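Local coordinates for protein probable exosome complex exonuclease 2 (Pyrococcus abyssi, PDB 2PO1) that probably serves as a non-catalytic subunit of the archaeal exosome, an RNA-degrading complex, and contributes to shaping the active site of its partner Rrp41, at residues E34-I39 with E262-L267; T200-K203 with L208-D211; D29-E34 with L214-V219. All coordinates share one frame; numbering follows the deposited sequence.

Interaction 1 (E34-I39 with E262-L267)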
loop_
_atom_site.group_PDB
_atom_site.type_symbol
_atom_site.label_atom_id
_atom_site.label_comp_id
_atom_site.label_asym_id
_atom_site.label_seq_id
_atom_site.Cartn_x
_atom_site.Cartn_y
_atom_site.Cartn_z
ATOM N N GLU C 34 -6.399 -38.046 -19.872
ATOM C CA GLU C 34 -5.097 -38.054 -19.171
ATOM C C GLU C 34 -3.966 -37.416 -19.970
ATOM O O GLU C 34 -2.803 -37.483 -19.573
ATOM C CB GLU C 34 -4.725 -39.459 -18.627
ATOM C CG GLU C 34 -5.626 -39.921 -17.454
ATOM C CD GLU C 34 -5.317 -41.324 -16.993
ATOM O OE1 GLU C 34 -4.322 -41.906 -17.507
ATOM O OE2 GLU C 34 -6.078 -41.833 -16.114
ATOM N N ASP C 35 -4.306 -36.737 -21.057
ATOM C CA ASP C 35 -3.272 -36.134 -21.869
ATOM C C ASP C 35 -3.027 -34.677 -21.528
ATOM O O ASP C 35 -3.968 -33.917 -21.330
ATOM C CB ASP C 35 -3.657 -36.244 -23.319
ATOM C CG ASP C 35 -3.733 -37.661 -23.762
ATOM O OD1 ASP C 35 -3.139 -38.517 -23.088
ATOM O OD2 ASP C 35 -4.392 -37.923 -24.746
ATOM N N TYR C 36 -1.748 -34.313 -21.494
ATOM C CA TYR C 36 -1.339 -32.909 -21.509
ATOM C C TYR C 36 -1.426 -32.412 -22.906
ATOM O O TYR C 36 -1.265 -33.192 -23.833
ATOM C CB TYR C 36 0.114 -32.792 -21.031
ATOM C CG TYR C 36 0.125 -32.615 -19.563
ATOM C CD1 TYR C 36 -0.153 -33.678 -18.727
ATOM C CD2 TYR C 36 0.348 -31.363 -19.002
ATOM C CE1 TYR C 36 -0.185 -33.516 -17.362
ATOM C CE2 TYR C 36 0.330 -31.206 -17.654
ATOM C CZ TYR C 36 0.048 -32.264 -16.843
ATOM O OH TYR C 36 -0.022 -32.110 -15.478
ATOM N N ARG C 37 -1.596 -31.095 -23.036
ATOM C CA ARG C 37 -1.508 -30.425 -24.321
ATOM C C ARG C 37 -0.054 -30.509 -24.667
ATOM O O ARG C 37 0.731 -30.849 -23.794
ATOM C CB ARG C 37 -1.909 -28.961 -24.156
ATOM C CG ARG C 37 -3.361 -28.749 -23.928
ATOM C CD ARG C 37 -3.621 -27.330 -23.409
ATOM N NE ARG C 37 -3.142 -27.186 -22.055
ATOM C CZ ARG C 37 -3.228 -26.044 -21.361
ATOM N NH1 ARG C 37 -3.707 -24.950 -21.946
ATOM N NH2 ARG C 37 -2.815 -25.992 -20.088
ATOM N N PRO C 38 0.333 -30.150 -25.914
ATOM C CA PRO C 38 1.749 -30.237 -26.168
ATOM C C PRO C 38 2.555 -29.371 -25.233
ATOM O O PRO C 38 2.112 -28.282 -24.870
ATOM C CB PRO C 38 1.878 -29.771 -27.632
ATOM C CG PRO C 38 0.555 -30.046 -28.242
ATOM C CD PRO C 38 -0.397 -29.687 -27.108
ATOM N N ILE C 39 3.695 -29.901 -24.780
ATOM C CA ILE C 39 4.515 -29.215 -23.796
ATOM C C ILE C 39 5.762 -28.770 -24.496
ATOM O O ILE C 39 6.354 -29.527 -25.267
ATOM C CB ILE C 39 4.877 -30.117 -22.622
ATOM C CG1 ILE C 39 3.622 -30.409 -21.784
ATOM C CG2 ILE C 39 5.837 -29.372 -21.675
ATOM C CD1 ILE C 39 3.772 -31.631 -20.829
ATOM N N GLU C 262 6.041 -38.223 -14.146
ATOM C CA GLU C 262 7.223 -38.885 -14.639
ATOM C C GLU C 262 7.424 -38.595 -16.102
ATOM O O GLU C 262 8.559 -38.459 -16.524
ATOM C CB GLU C 262 7.222 -40.382 -14.349
ATOM C CG GLU C 262 8.608 -41.106 -14.610
ATOM C CD GLU C 262 9.885 -40.267 -14.206
ATOM O OE1 GLU C 262 10.809 -40.113 -15.067
ATOM O OE2 GLU C 262 9.956 -39.757 -13.042
ATOM N N GLU C 263 6.339 -38.573 -16.887
ATOM C CA GLU C 263 6.430 -38.276 -18.316
ATOM C C GLU C 263 6.944 -36.826 -18.479
ATOM O O GLU C 263 7.712 -36.521 -19.380
ATOM C CB GLU C 263 5.038 -38.411 -18.939
ATOM C CG GLU C 263 4.482 -39.862 -18.963
ATOM C CD GLU C 263 3.074 -39.913 -19.559
ATOM O OE1 GLU C 263 2.436 -38.873 -19.609
ATOM O OE2 GLU C 263 2.600 -40.988 -19.944
ATOM N N ILE C 264 6.520 -35.947 -17.575
ATOM C CA ILE C 264 6.942 -34.552 -17.603
ATOM C C ILE C 264 8.396 -34.384 -17.144
ATOM O O ILE C 264 9.167 -33.608 -17.758
ATOM C CB ILE C 264 5.977 -33.702 -16.782
ATOM C CG1 ILE C 264 4.587 -33.793 -17.459
ATOM C CG2 ILE C 264 6.521 -32.303 -16.634
ATOM C CD1 ILE C 264 3.726 -32.716 -17.197
ATOM N N ARG C 265 8.779 -35.107 -16.089
ATOM C CA ARG C 265 10.185 -35.053 -15.612
ATOM C C ARG C 265 11.159 -35.376 -16.735
ATOM O O ARG C 265 12.178 -34.683 -16.917
ATOM C CB ARG C 265 10.377 -36.030 -14.472
ATOM C CG ARG C 265 11.603 -35.852 -13.590
ATOM C CD ARG C 265 11.039 -35.778 -12.139
ATOM N NE ARG C 265 10.151 -36.915 -11.957
ATOM C CZ ARG C 265 9.009 -36.925 -11.280
ATOM N NH1 ARG C 265 8.520 -35.869 -10.628
ATOM N NH2 ARG C 265 8.339 -38.045 -11.284
ATOM N N LYS C 266 10.863 -36.423 -17.494
ATOM C CA LYS C 266 11.676 -36.701 -18.664
ATOM C C LYS C 266 11.836 -35.492 -19.630
ATOM O O LYS C 266 12.920 -35.255 -20.144
ATOM C CB LYS C 266 11.147 -37.914 -19.400
ATOM C CG LYS C 266 11.192 -39.164 -18.577
ATOM C CD LYS C 266 10.876 -40.381 -19.466
ATOM C CE LYS C 266 10.520 -41.601 -18.634
ATOM N NZ LYS C 266 11.599 -41.940 -17.677
ATOM N N LEU C 267 10.765 -34.727 -19.859
ATOM C CA LEU C 267 10.850 -33.556 -20.732
ATOM C C LEU C 267 11.686 -32.444 -20.109
ATOM O O LEU C 267 12.487 -31.816 -20.792
ATOM C CB LEU C 267 9.460 -33.003 -21.034
ATOM C CG LEU C 267 8.626 -33.967 -21.843
ATOM C CD1 LEU C 267 7.124 -33.543 -21.884
ATOM C CD2 LEU C 267 9.227 -34.172 -23.271
#
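Y36 and I39 pack against I264 and L267, so that the loop leading into strand 39-43 of this RNase PH-type fold rests on the long helix 247-275. The contact is plain apolar packing with one CH-pi interaction.

The CH-pi interaction joins Y36 and I264. CD1 of I264 sits over one face of the Y36 ring, 3.8 Å from its centroid and 14° off the ring normal. The methyl is shifted slightly toward the rim, nearest CZ and CE2. The Y36 hydroxyl looks elsewhere and hydrogen-bonds D154. I264 has CG1 anti to its carbonyl carbon (chi1 -63°), and its nearly extended end carries CD1 out to the ring.

Aliphatic contacts complete the patch. I39 meets I264 at about a right angle, methyl to methyl. One turn further on, L267 reaches I39 with its CD1 branch. L57 of strand 51-57 also touches both Y36 and I39.

E262, R265 and K266 form a salt-bridge network away from the contact. R265 NE and NH2 both bind E262 OE2 from the same face of the carboxylate, while K266 pairs with OE1.

I39 CD1 lies 3.8 Å from I264 CD1 and 4.0 Å from L267 CD1.

Interaction 2 (T200-K203 with L208-D211)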
loop_
_atom_site.group_PDB
_atom_site.type_symbol
_atom_site.label_atom_id
_atom_site.label_comp_id
_atom_site.label_asym_id
_atom_site.label_seq_id
_atom_site.Cartn_x
_atom_site.Cartn_y
_atom_site.Cartn_z
ATOM N N THR C 200 -2.169 -31.479 -12.428
ATOM C CA THR C 200 -3.408 -30.855 -12.006
ATOM C C THR C 200 -4.566 -31.388 -12.809
ATOM O O THR C 200 -4.449 -31.581 -13.986
ATOM C CB THR C 200 -3.296 -29.337 -12.143
ATOM O OG1 THR C 200 -2.433 -28.851 -11.111
ATOM C CG2 THR C 200 -4.607 -28.714 -12.028
ATOM N N PHE C 201 -5.655 -31.718 -12.125
ATOM C CA PHE C 201 -6.873 -32.244 -12.757
ATOM C C PHE C 201 -8.014 -31.273 -12.536
ATOM O O PHE C 201 -8.125 -30.695 -11.453
ATOM C CB PHE C 201 -7.268 -33.609 -12.143
ATOM C CG PHE C 201 -6.164 -34.628 -12.202
ATOM C CD1 PHE C 201 -5.062 -34.542 -11.335
ATOM C CD2 PHE C 201 -6.202 -35.647 -13.142
ATOM C CE1 PHE C 201 -4.011 -35.462 -11.428
ATOM C CE2 PHE C 201 -5.150 -36.574 -13.226
ATOM C CZ PHE C 201 -4.059 -36.469 -12.379
ATOM N N ALA C 202 -8.874 -31.119 -13.543
ATOM C CA ALA C 202 -10.150 -30.415 -13.383
ATOM C C ALA C 202 -11.197 -31.482 -13.197
ATOM O O ALA C 202 -11.205 -32.452 -13.916
ATOM C CB ALA C 202 -10.451 -29.609 -14.615
ATOM N N LYS C 203 -12.049 -31.334 -12.195
ATOM C CA LYS C 203 -13.216 -32.167 -12.130
ATOM C C LYS C 203 -14.327 -31.423 -12.852
ATOM O O LYS C 203 -14.677 -30.277 -12.490
ATOM C CB LYS C 203 -13.596 -32.447 -10.689
ATOM C CG LYS C 203 -14.910 -33.163 -10.519
ATOM C CD LYS C 203 -14.959 -33.827 -9.158
ATOM C CE LYS C 203 -16.272 -34.576 -8.992
ATOM N NZ LYS C 203 -16.241 -35.262 -7.670
ATOM N N LEU C 208 -12.607 -36.398 -14.090
ATOM C CA LEU C 208 -11.369 -35.633 -13.984
ATOM C C LEU C 208 -10.576 -35.714 -15.250
ATOM O O LEU C 208 -10.415 -36.769 -15.844
ATOM C CB LEU C 208 -10.464 -36.081 -12.836
ATOM C CG LEU C 208 -10.952 -36.353 -11.411
ATOM C CD1 LEU C 208 -9.874 -36.110 -10.435
ATOM C CD2 LEU C 208 -12.194 -35.598 -10.985
ATOM N N VAL C 209 -9.999 -34.585 -15.608
ATOM C CA VAL C 209 -9.339 -34.436 -16.883
ATOM C C VAL C 209 -8.039 -33.702 -16.517
ATOM O O VAL C 209 -8.058 -32.648 -15.830
ATOM C CB VAL C 209 -10.340 -33.642 -17.715
ATOM C CG1 VAL C 209 -10.080 -32.093 -17.807
ATOM C CG2 VAL C 209 -10.892 -34.349 -18.904
ATOM N N VAL C 210 -6.911 -34.259 -16.914
ATOM C CA VAL C 210 -5.650 -33.656 -16.548
ATOM C C VAL C 210 -5.338 -32.494 -17.496
ATOM O O VAL C 210 -5.790 -32.460 -18.662
ATOM C CB VAL C 210 -4.504 -34.674 -16.558
ATOM C CG1 VAL C 210 -4.167 -35.008 -17.944
ATOM C CG2 VAL C 210 -3.254 -34.053 -15.924
ATOM N N ASP C 211 -4.579 -31.538 -16.969
ATOM C CA ASP C 211 -4.138 -30.367 -17.720
ATOM C C ASP C 211 -5.307 -29.670 -18.403
ATOM O O ASP C 211 -5.361 -29.643 -19.628
ATOM C CB ASP C 211 -3.092 -30.756 -18.743
ATOM C CG ASP C 211 -2.554 -29.577 -19.514
ATOM O OD1 ASP C 211 -2.224 -29.793 -20.695
ATOM O OD2 ASP C 211 -2.449 -28.459 -18.953
#
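L208 and F201 bury the largest areas in this antiparallel beta hairpin, formed by strands 197-204 and 207-210. Their side chains lie on the same face of the sheet, together with those of K203 and V210.

L208 stands opposite K203 in a non-hydrogen-bonded pair. Its two methyls divide the work. CD2 presses on the aliphatic part of K203, with a tight 3.5 Å between L208 CD2 and K203 CB. CD1 turns to F201 and lies 4.0 Å from F201 CB. The K203 chain runs on fully extended, and its amine pairs with E249.

F201 faces V210, also in a non-hydrogen-bonded pair. CG of F201 is anti to its carbonyl carbon (chi1 -55°), which carries the ring across to V210. Ring atom F201 CE2 is 3.9 Å from V210 CB. V210 CG2 lies over one face of the ring, toward its rim. At F201, an alanine would probably take the ring off V210 and open a gap between V210 and helix 247-275, where A253 and T256 touch the ring.

Between these pairs, A202 and V209 form the hydrogen-bonded pair, with side chains on the other face. A202 N donates to V209 O (2.9 Å) and V209 N to A202 O (3.0 Å). D211 N adds a bond of 3.0 Å to T200 O as the chain leaves the strand.

Strand 207-210 is the outermost strand of its sheet within the chain. Strand 197-204 pairs on its far edge with strand 222-228, where F201 touches I224. Helix 247-275 packs on the F201 side through A253 and T256.

Interaction 3 (D29-E34 with L214-V219)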
loop_
_atom_site.group_PDB
_atom_site.type_symbol
_atom_site.label_atom_id
_atom_site.label_comp_id
_atom_site.label_asym_id
_atom_site.label_seq_id
_atom_site.Cartn_x
_atom_site.Cartn_y
_atom_site.Cartn_z
ATOM N N ASP C 29 -10.394 -30.410 -27.590
ATOM C CA ASP C 29 -9.233 -30.412 -28.468
ATOM C C ASP C 29 -8.786 -31.818 -28.798
ATOM O O ASP C 29 -7.665 -32.024 -29.235
ATOM C CB ASP C 29 -8.071 -29.674 -27.808
ATOM C CG ASP C 29 -7.674 -30.300 -26.486
ATOM O OD1 ASP C 29 -6.672 -29.858 -25.889
ATOM O OD2 ASP C 29 -8.366 -31.254 -26.046
ATOM N N ASP C 30 -9.651 -32.790 -28.542
ATOM C CA ASP C 30 -9.400 -34.155 -28.934
ATOM C C ASP C 30 -8.354 -34.864 -28.086
ATOM O O ASP C 30 -7.938 -35.981 -28.400
ATOM C CB ASP C 30 -9.023 -34.234 -30.423
ATOM C CG ASP C 30 -10.162 -33.794 -31.337
ATOM O OD1 ASP C 30 -9.950 -32.886 -32.178
ATOM O OD2 ASP C 30 -11.279 -34.329 -31.185
ATOM N N ARG C 31 -7.950 -34.239 -27.007
ATOM C CA ARG C 31 -7.081 -34.875 -26.042
ATOM C C ARG C 31 -7.814 -35.942 -25.260
ATOM O O ARG C 31 -9.039 -35.851 -25.120
ATOM C CB ARG C 31 -6.642 -33.839 -25.038
ATOM C CG ARG C 31 -5.416 -33.120 -25.402
ATOM C CD ARG C 31 -4.984 -32.478 -24.137
ATOM N NE ARG C 31 -5.786 -31.311 -23.796
ATOM C CZ ARG C 31 -5.726 -30.719 -22.612
ATOM N NH1 ARG C 31 -4.898 -31.177 -21.681
ATOM N NH2 ARG C 31 -6.419 -29.605 -22.377
ATOM N N GLY C 32 -7.071 -36.932 -24.750
ATOM C CA GLY C 32 -7.622 -37.943 -23.845
ATOM C C GLY C 32 -7.786 -37.284 -22.488
ATOM O O GLY C 32 -7.280 -36.178 -22.278
ATOM N N PHE C 33 -8.479 -37.951 -21.563
ATOM C CA PHE C 33 -8.685 -37.386 -20.210
ATOM C C PHE C 33 -7.373 -37.233 -19.475
ATOM O O PHE C 33 -7.234 -36.379 -18.560
ATOM C CB PHE C 33 -9.647 -38.270 -19.391
ATOM C CG PHE C 33 -11.094 -38.260 -19.902
ATOM C CD1 PHE C 33 -12.028 -39.119 -19.346
ATOM C CD2 PHE C 33 -11.501 -37.375 -20.918
ATOM C CE1 PHE C 33 -13.339 -39.101 -19.785
ATOM C CE2 PHE C 33 -12.801 -37.377 -21.373
ATOM C CZ PHE C 33 -13.728 -38.225 -20.793
ATOM N N GLU C 34 -6.399 -38.046 -19.872
ATOM C CA GLU C 34 -5.097 -38.054 -19.171
ATOM C C GLU C 34 -3.966 -37.416 -19.970
ATOM O O GLU C 34 -2.803 -37.483 -19.573
ATOM C CB GLU C 34 -4.725 -39.459 -18.627
ATOM C CG GLU C 34 -5.626 -39.921 -17.454
ATOM C CD GLU C 34 -5.317 -41.324 -16.993
ATOM O OE1 GLU C 34 -4.322 -41.906 -17.507
ATOM O OE2 GLU C 34 -6.078 -41.833 -16.114
ATOM N N LEU C 214 -8.081 -23.370 -20.463
ATOM C CA LEU C 214 -8.885 -22.298 -19.875
ATOM C C LEU C 214 -10.350 -22.611 -20.075
ATOM O O LEU C 214 -11.148 -22.488 -19.144
ATOM C CB LEU C 214 -8.570 -21.012 -20.587
ATOM C CG LEU C 214 -8.438 -19.692 -19.873
ATOM C CD1 LEU C 214 -8.717 -18.647 -20.952
ATOM C CD2 LEU C 214 -9.308 -19.609 -18.630
ATOM N N ASP C 215 -10.705 -23.064 -21.279
ATOM C CA ASP C 215 -12.099 -23.370 -21.577
ATOM C C ASP C 215 -12.599 -24.465 -20.621
ATOM O O ASP C 215 -13.718 -24.404 -20.175
ATOM C CB ASP C 215 -12.247 -23.854 -23.005
ATOM C CG ASP C 215 -12.180 -22.717 -24.007
ATOM O OD1 ASP C 215 -12.562 -21.572 -23.629
ATOM O OD2 ASP C 215 -11.740 -22.974 -25.147
ATOM N N GLU C 216 -11.734 -25.419 -20.271
ATOM C CA GLU C 216 -12.130 -26.429 -19.284
ATOM C C GLU C 216 -12.167 -25.830 -17.876
ATOM O O GLU C 216 -13.072 -26.133 -17.091
ATOM C CB GLU C 216 -11.242 -27.633 -19.352
ATOM C CG GLU C 216 -11.601 -28.535 -20.517
ATOM C CD GLU C 216 -10.512 -29.463 -20.940
ATOM O OE1 GLU C 216 -10.829 -30.371 -21.718
ATOM O OE2 GLU C 216 -9.351 -29.338 -20.513
ATOM N N GLU C 217 -11.204 -24.980 -17.551
ATOM C CA GLU C 217 -11.235 -24.315 -16.238
ATOM C C GLU C 217 -12.456 -23.461 -16.101
ATOM O O GLU C 217 -13.027 -23.352 -15.021
ATOM C CB GLU C 217 -10.015 -23.487 -16.012
ATOM C CG GLU C 217 -8.758 -24.306 -15.839
ATOM C CD GLU C 217 -7.528 -23.442 -15.785
ATOM O OE1 GLU C 217 -7.576 -22.279 -16.200
ATOM O OE2 GLU C 217 -6.497 -23.935 -15.318
ATOM N N LEU C 218 -12.891 -22.868 -17.197
ATOM C CA LEU C 218 -14.128 -22.082 -17.162
ATOM C C LEU C 218 -15.348 -22.873 -16.750
ATOM O O LEU C 218 -16.236 -22.339 -16.112
ATOM C CB LEU C 218 -14.354 -21.298 -18.452
ATOM C CG LEU C 218 -13.319 -20.192 -18.664
ATOM C CD1 LEU C 218 -13.441 -19.604 -20.063
ATOM C CD2 LEU C 218 -13.402 -19.053 -17.605
ATOM N N VAL C 219 -15.390 -24.166 -17.051
ATOM C CA VAL C 219 -16.552 -24.955 -16.739
ATOM C C VAL C 219 -16.337 -25.978 -15.619
ATOM O O VAL C 219 -17.252 -26.694 -15.270
ATOM C CB VAL C 219 -17.056 -25.683 -18.013
ATOM C CG1 VAL C 219 -17.007 -24.728 -19.218
ATOM C CG2 VAL C 219 -16.262 -26.936 -18.274
HETATM O O HOH W 1 -9.219 -29.859 -23.773
#
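The direct contact of R31 with E216 is one of charge only: E216 OE2 lies well out of the guanidinium plane, and no N-H points at it. R31 NH2 is 3.5 Å from E216 OE2, and the guanidinium and carboxylate planes are turned 40° apart. This salt bridge links the loop before strand 39-43 to the short helix 214-219.

On the loop side, D29 holds R31 at two points. R31 NE binds D29 OD1 at 2.7 Å, using the syn lone pair of the carboxylate. The backbone N of R31 reaches D29 OD2 at 3.2 Å, from above the carboxylate plane, which makes an Asx turn. A bend at chi3 (-76°) turns the guanidinium so that NE meets D29 while NH2 reaches toward E216.

From the helix, E216 extends its chain beyond CG toward the loop. A water joins the groups. It donates to E216 OE1 at 2.7 Å, and its bonds to D29 OD2 and R31 NH2 are weak.

Two more charges take part. E216 OE2 has a second partner in R27, and R31 NH1 pairs with D211.

D29, R31 and E216 thus form one salt-bridge network. The arginine pairs with both acids, and the water sits between their nearest oxygens, D29 OD2 and E216 OE1, 5.1 Å apart. The charges of R31 and R27 would probably offset the repulsion between D29 and E216.

Overall arrangement
The loop before strand 39-43 enters two of the contacts: residues 29-34 belong to interaction 3 and residues 34-39 to interaction 1, with E34 shared. Along the chain, their partners follow as helix 214-219 and then helix 247-275, so the two contacts cross. Their centres are about 15 Å apart. The hairpin of interaction 2 is nested inside both. Its centre lies about 8 Å from that of interaction 3 and about 14 Å from that of interaction 1. D211, at the end of the hairpin, joins all three through salt bridges to R37 and R31. V210 also probably hydrogen-bonds F33. Together they tie an early loop to C-terminal elements of the RNase PH-type fold.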